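Local atomic coordinates of putative tetR family transcription regulator (Shewanella loihica, PDB entry 3PPB), a protein that probably binds DNA through a helix-turn-helix near its N-terminus and regulates transcription, as other members of the TetR family do. Residues K83-A86 and E87-W90; R121-M125 and H126-G130; F131-E134 and L135-G139. One frame throughout, in Å; residues are numbered along the deposited sequence. Where two conformers were deposited one is given.

Contact 1 of 3, residues K83-A86 and E87-W90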
# COMPACT_ATOMS: atom_id res chain seq x y z
N LYS A 83 10.03 20.52 -11.23
CA LYS A 83 9.20 20.58 -10.03
C LYS A 83 7.76 20.91 -10.39
O LYS A 83 6.83 20.31 -9.84
CB LYS A 83 9.78 21.58 -9.02
CG LYS A 83 9.08 21.52 -7.66
CD LYS A 83 9.59 22.60 -6.75
CE LYS A 83 9.01 22.42 -5.37
NZ LYS A 83 9.78 23.21 -4.38
N GLN A 84 7.56 21.83 -11.34
CA GLN A 84 6.23 22.22 -11.81
C GLN A 84 5.54 21.04 -12.47
O GLN A 84 4.36 20.83 -12.21
CB GLN A 84 6.33 23.40 -12.78
CG GLN A 84 4.97 23.97 -13.20
CD GLN A 84 5.09 24.96 -14.34
OE1 GLN A 84 5.84 24.78 -15.31
NE2 GLN A 84 4.32 26.02 -14.25
N ASP A 85 6.26 20.28 -13.32
CA ASP A 85 5.71 19.11 -14.01
C ASP A 85 5.37 18.02 -13.00
O ASP A 85 4.29 17.42 -13.11
CB ASP A 85 6.69 18.55 -15.06
CG ASP A 85 7.04 19.47 -16.23
OD1 ASP A 85 6.30 20.45 -16.45
OD2 ASP A 85 8.05 19.22 -16.90
N ALA A 86 6.28 17.79 -12.01
CA ALA A 86 6.08 16.81 -10.94
C ALA A 86 4.82 17.16 -10.15
O ALA A 86 4.04 16.28 -9.84
CB ALA A 86 7.30 16.76 -10.02
N GLU A 87 4.59 18.48 -9.90
CA GLU A 87 3.40 18.98 -9.21
C GLU A 87 2.13 18.70 -10.02
O GLU A 87 1.16 18.20 -9.45
CB GLU A 87 3.55 20.46 -8.92
CG GLU A 87 2.48 21.02 -8.00
CD GLU A 87 2.72 22.49 -7.73
OE1 GLU A 87 2.90 23.25 -8.70
OE2 GLU A 87 2.81 22.85 -6.53
N GLN A 88 2.14 19.03 -11.33
CA GLN A 88 1.03 18.77 -12.24
C GLN A 88 0.74 17.26 -12.31
O GLN A 88 -0.43 16.88 -12.30
CB GLN A 88 1.33 19.27 -13.67
CG GLN A 88 1.46 20.76 -13.89
CD GLN A 88 1.77 21.05 -15.35
OE1 GLN A 88 0.91 20.91 -16.24
NE2 GLN A 88 3.02 21.42 -15.66
N LEU A 89 1.80 16.41 -12.38
CA LEU A 89 1.61 14.96 -12.46
C LEU A 89 1.01 14.41 -11.18
O LEU A 89 0.12 13.57 -11.23
CB LEU A 89 2.93 14.23 -12.76
CG LEU A 89 3.39 14.25 -14.23
CD1 LEU A 89 4.85 13.99 -14.31
CD2 LEU A 89 2.61 13.24 -15.09
N TRP A 90 1.50 14.90 -10.02
CA TRP A 90 1.02 14.49 -8.71
C TRP A 90 -0.47 14.85 -8.54
O TRP A 90 -1.26 13.98 -8.17
CB TRP A 90 1.87 15.16 -7.64
CG TRP A 90 1.40 14.91 -6.24
CD1 TRP A 90 0.72 15.78 -5.44
CD2 TRP A 90 1.53 13.70 -5.49
NE1 TRP A 90 0.50 15.21 -4.21
CE2 TRP A 90 0.97 13.93 -4.22
CE3 TRP A 90 2.08 12.43 -5.77
CZ2 TRP A 90 0.96 12.95 -3.22
CZ3 TRP A 90 2.07 11.47 -4.78
CH2 TRP A 90 1.53 11.73 -3.52

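Contact 2 of 3, residues R121-M125 and H126-G130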
# COMPACT_ATOMS: atom_id res chain seq x y z
N ARG A 121 3.83 -6.73 -12.35
CA ARG A 121 4.02 -5.49 -11.59
C ARG A 121 5.21 -4.72 -12.18
O ARG A 121 5.16 -3.48 -12.24
CB ARG A 121 4.23 -5.77 -10.09
CG ARG A 121 2.94 -6.20 -9.37
CD ARG A 121 3.05 -6.16 -7.85
NE ARG A 121 3.91 -7.21 -7.29
CZ ARG A 121 5.11 -7.00 -6.74
NH1 ARG A 121 5.61 -5.77 -6.68
NH2 ARG A 121 5.81 -8.01 -6.26
N ASP A 122 6.25 -5.45 -12.68
CA ASP A 122 7.44 -4.89 -13.33
C ASP A 122 7.09 -4.24 -14.66
O ASP A 122 7.62 -3.17 -14.96
CB ASP A 122 8.53 -5.98 -13.54
CG ASP A 122 9.25 -6.43 -12.28
OD1 ASP A 122 9.17 -5.71 -11.25
OD2 ASP A 122 9.90 -7.50 -12.33
N GLN A 123 6.19 -4.89 -15.45
CA GLN A 123 5.76 -4.37 -16.75
C GLN A 123 5.03 -3.04 -16.54
O GLN A 123 5.23 -2.11 -17.32
CB GLN A 123 4.88 -5.39 -17.51
CG GLN A 123 4.24 -4.90 -18.83
CD GLN A 123 5.17 -4.26 -19.85
OE1 GLN A 123 6.29 -4.71 -20.09
NE2 GLN A 123 4.69 -3.21 -20.51
N ALA A 124 4.21 -2.94 -15.48
CA ALA A 124 3.51 -1.71 -15.17
C ALA A 124 4.50 -0.60 -14.72
O ALA A 124 4.38 0.54 -15.16
CB ALA A 124 2.48 -1.96 -14.08
N MSE A 125 5.47 -0.97 -13.87
CA MSE A 125 6.46 -0.07 -13.28
C MSE A 125 7.46 0.49 -14.31
O MSE A 125 7.62 1.71 -14.39
CB MSE A 125 7.23 -0.80 -12.17
CG MSE A 125 7.96 0.13 -11.20
SE MSE A 125 9.24 -0.86 -10.04
CE MSE A 125 8.01 -2.25 -9.26
N HIS A 126 8.14 -0.39 -15.06
CA HIS A 126 9.18 0.02 -16.00
C HIS A 126 8.67 0.21 -17.42
O HIS A 126 9.34 0.89 -18.21
CB HIS A 126 10.35 -0.99 -15.97
CG HIS A 126 10.83 -1.28 -14.58
ND1 HIS A 126 10.77 -2.55 -14.05
CD2 HIS A 126 11.28 -0.43 -13.63
CE1 HIS A 126 11.22 -2.44 -12.81
NE2 HIS A 126 11.52 -1.18 -12.51
N GLY A 127 7.50 -0.35 -17.74
CA GLY A 127 6.95 -0.23 -19.08
C GLY A 127 5.95 0.90 -19.17
O GLY A 127 6.27 1.99 -19.67
N ILE A 128 4.77 0.67 -18.61
CA ILE A 128 3.66 1.62 -18.59
C ILE A 128 4.06 2.93 -17.87
O ILE A 128 3.75 4.02 -18.37
CB ILE A 128 2.40 0.96 -17.96
CG1 ILE A 128 1.93 -0.23 -18.85
CG2 ILE A 128 1.27 1.99 -17.78
CD1 ILE A 128 0.77 -1.13 -18.28
N LEU A 129 4.72 2.83 -16.72
CA LEU A 129 5.10 4.02 -15.96
C LEU A 129 6.61 4.28 -16.02
O LEU A 129 7.17 4.90 -15.12
CB LEU A 129 4.59 3.89 -14.52
CG LEU A 129 3.04 3.82 -14.41
CD1 LEU A 129 2.62 3.14 -13.15
CD2 LEU A 129 2.40 5.21 -14.53
N GLY A 130 7.23 3.87 -17.13
CA GLY A 130 8.65 4.07 -17.40
C GLY A 130 9.08 5.53 -17.39
O GLY A 130 10.23 5.85 -17.05

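Contact 3 of 3, residues F131-E134 and L135-G139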
# COMPACT_ATOMS: atom_id res chain seq x y z
N PHE A 131 8.15 6.44 -17.76
CA PHE A 131 8.43 7.88 -17.81
C PHE A 131 8.76 8.43 -16.41
O PHE A 131 9.42 9.47 -16.33
CB PHE A 131 7.25 8.67 -18.43
CG PHE A 131 6.02 8.79 -17.57
CD1 PHE A 131 5.02 7.83 -17.61
CD2 PHE A 131 5.87 9.86 -16.69
CE1 PHE A 131 3.89 7.94 -16.80
CE2 PHE A 131 4.75 9.96 -15.86
CZ PHE A 131 3.77 9.00 -15.92
N ILE A 132 8.28 7.77 -15.33
CA ILE A 132 8.52 8.23 -13.95
C ILE A 132 10.01 8.15 -13.64
O ILE A 132 10.56 9.15 -13.17
CB ILE A 132 7.66 7.49 -12.89
CG1 ILE A 132 6.17 7.85 -13.06
CG2 ILE A 132 8.14 7.85 -11.47
CD1 ILE A 132 5.19 7.02 -12.15
N ALA A 133 10.66 7.01 -13.92
CA ALA A 133 12.10 6.85 -13.72
C ALA A 133 12.88 7.85 -14.60
O ALA A 133 13.92 8.33 -14.17
CB ALA A 133 12.53 5.42 -14.03
N GLU A 134 12.37 8.17 -15.82
CA GLU A 134 13.05 9.11 -16.70
C GLU A 134 13.02 10.53 -16.09
O GLU A 134 14.03 11.23 -16.13
CB GLU A 134 12.46 9.09 -18.11
CG GLU A 134 13.18 10.00 -19.11
CD GLU A 134 14.70 9.96 -19.18
OE1 GLU A 134 15.29 8.86 -19.05
OE2 GLU A 134 15.30 11.04 -19.39
N LEU A 135 11.88 10.91 -15.48
CA LEU A 135 11.78 12.21 -14.82
C LEU A 135 12.69 12.28 -13.59
O LEU A 135 13.32 13.32 -13.37
CB LEU A 135 10.34 12.54 -14.43
CG LEU A 135 9.44 12.88 -15.63
CD1 LEU A 135 8.00 12.92 -15.20
CD2 LEU A 135 9.85 14.20 -16.29
N ILE A 136 12.80 11.17 -12.82
CA ILE A 136 13.72 11.12 -11.67
C ILE A 136 15.17 11.30 -12.17
O ILE A 136 15.89 12.11 -11.59
CB ILE A 136 13.55 9.84 -10.81
CG1 ILE A 136 12.12 9.72 -10.24
CG2 ILE A 136 14.61 9.79 -9.70
CD1 ILE A 136 11.75 8.28 -9.75
N ARG A 137 15.57 10.57 -13.25
CA ARG A 137 16.91 10.67 -13.85
C ARG A 137 17.20 12.12 -14.27
O ARG A 137 18.30 12.62 -14.03
CB ARG A 137 17.06 9.73 -15.06
CG ARG A 137 17.29 8.27 -14.67
CD ARG A 137 17.65 7.42 -15.88
NE ARG A 137 16.48 6.83 -16.53
CZ ARG A 137 15.98 5.63 -16.25
NH1 ARG A 137 16.57 4.86 -15.33
NH2 ARG A 137 14.91 5.18 -16.88
N GLN A 138 16.20 12.80 -14.86
CA GLN A 138 16.35 14.21 -15.28
C GLN A 138 16.53 15.13 -14.06
O GLN A 138 17.38 16.01 -14.09
CB GLN A 138 15.17 14.65 -16.12
CG GLN A 138 15.21 14.13 -17.55
CD GLN A 138 13.97 14.49 -18.32
OE1 GLN A 138 13.40 15.57 -18.16
NE2 GLN A 138 13.54 13.60 -19.20
N GLY A 139 15.78 14.88 -13.00
CA GLY A 139 15.89 15.64 -11.76
C GLY A 139 17.20 15.43 -11.03
O GLY A 139 17.68 16.34 -10.35

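Contact 1 of 3, residues K83-A86 and E87-W90
The opening turns of helix 82-99, an element of the all-helical C-terminal body of this TetR-like protein, bring Gln88 one turn after Gln84, beside Asp85. Four regular backbone bonds set the spacing: Glu87 N to Lys83 O, Gln88 N to Gln84 O at 3.0 Å, Leu89 N to Asp85 O at 2.8 Å, and Trp90 N to Ala86 O. Gln88 runs out extended with CG beside its own backbone N (chi1 -67°), which lays the chain back along the preceding turn. CG rests 3.4 Å from Gln84 O, and the amide nitrogen NE2 comes up beside the carboxylate of Asp85, 3.5 Å from OD1. The two groups point the same way, but their planes are turned 62° apart, so the amide does not lie flat against the carboxylate. NE2 also comes within 4.0 Å of Gln84 CG, the two amide planes steeply inclined to each other. The second carboxylate oxygen, Asp85 OD2, is hydrogen-bonded to Ser78, which joins this turn to the preceding loop. Leu89 bends its branch over Asp85 O, with CG 3.5 Å away, and continues toward Phe131 and Leu135 of helix 130-141. Trp90 leads away from the turn, stacking on Phe188 and giving its NE1 to Ser184. A leucine in place of Gln88 would probably leave Asp85 OD1 without the polar amide beside it and set apolar methyls against a carboxylate. Residue type follows the faces of the helix: long polar chains suit the solvent side, while leucine and tryptophan fill the side turned to other helices. The Ser78 bond at OD2 probably does most to stabilise the charge of buried Asp85, helped by the helix's N-terminal end and, more weakly, by the Gln88 amide dipole.

Contact 2 of 3, residues R121-M125 and H126-G130
Met125, deposited as selenomethionine, lies alongside the ring of His126, and its chain can be followed across that ring. CB stands over the centre of the ring, 4.2 Å from the centroid and only 2° off the normal, a CH-pi contact. With CG swung opposite the backbone N (chi1 -162°), the chain keeps to the same face, and CG comes 4.0 Å from His126 NE2. SE then meets the ring obliquely, 3.4 Å from NE2, a sulfur-aromatic type of contact made here by the selenium of the deposited form. The last bond turns at chi3, so that methyl CE leaves the ring and stays 4.8 Å from His126 CE1. The long, flexible chain of methionine suits this place, and it also touches Glu151 and Asp155 of helix 150-170. His126 N is bonded to Asp122 O in regular fashion, but the next turn widens: Gln123 O accepts Ile128 N at 3.1 Å and, weakly, Gly127 N, while Ala124 O takes Leu129 N at 2.8 Å. A side-chain CB on Gly127 would run into Gln123 O, so glycine fits. Bonds spanning five residues mark a pi-type turn, here closing helix 118-128 just before Leu129 leaves helical geometry.

Contact 3 of 3, residues F131-E134 and L135-G139
Glu134 reaches two partners one turn on, Arg137 and Gln138, because its chain bends at chi2. CG stands opposite the backbone N (chi1 -176°), and the bend (chi2 47°) folds the carboxylate along the helix surface toward the next turn. There the oxygens divide the work. OE2 uses its anti lone pair to accept Gln138 NE2 at 3.1 Å; the bond is nearly straight, and the oxygen lies in the amide plane of Gln138. OE1 lies in the plane of the Arg137 guanidinium, at its edge, and makes a long, weak salt bridge with NE at 3.4 Å. Arg137 has two deposited conformers; the weak pairing is described for one, and is less certain for that reason. In that conformer its bend at chi3 also brings NH2 within 3.7 Å of Ala133 CB, which sits over a face of the guanidinium. The small side chain of Ala133 lets the guanidinium come close over it.

On the apolar side, Phe131 takes the crowded first torsion between N and carbonyl carbon (chi1 73°). Its ring edge then meets the next turn, with CD2 4.0 Å from Leu135 CD1, while Ile132 CG1 covers part of one face. Ile132 CG2 meets Ile136 CD1 obliquely at 4.0 Å, two beta-branched side chains meeting one turn apart. Around this segment of helix 130-141, Leu135 packs on Leu82 of helix 82-99, Phe131 reaches Ile72 and Gln73 of helix 53-74, and Ile136 leans on Ile150 and Met153 of helix 150-170.

Contacts 1 and 3 belong to helices that pack directly: Leu89 CD1 lies 3.4 Å from Leu135 CD1, and Leu89 CD2 is 4.0 Å from Phe131 CE2, with the contact centres about 12 Å apart. Contact 2 runs straight into contact 3 in sequence, the widened turn ending one helix just before the next begins; their centres are about 13 Å apart. Contacts 1 and 2 do not touch, their nearest atoms being about 8 Å apart. Bound tetraethylene glycol lies about 4 Å from the side chains of Leu89 and Leu129 and about 3 Å from that of Ile132, consistent with a ligand pocket among these helices, as in other TetR-family regulators.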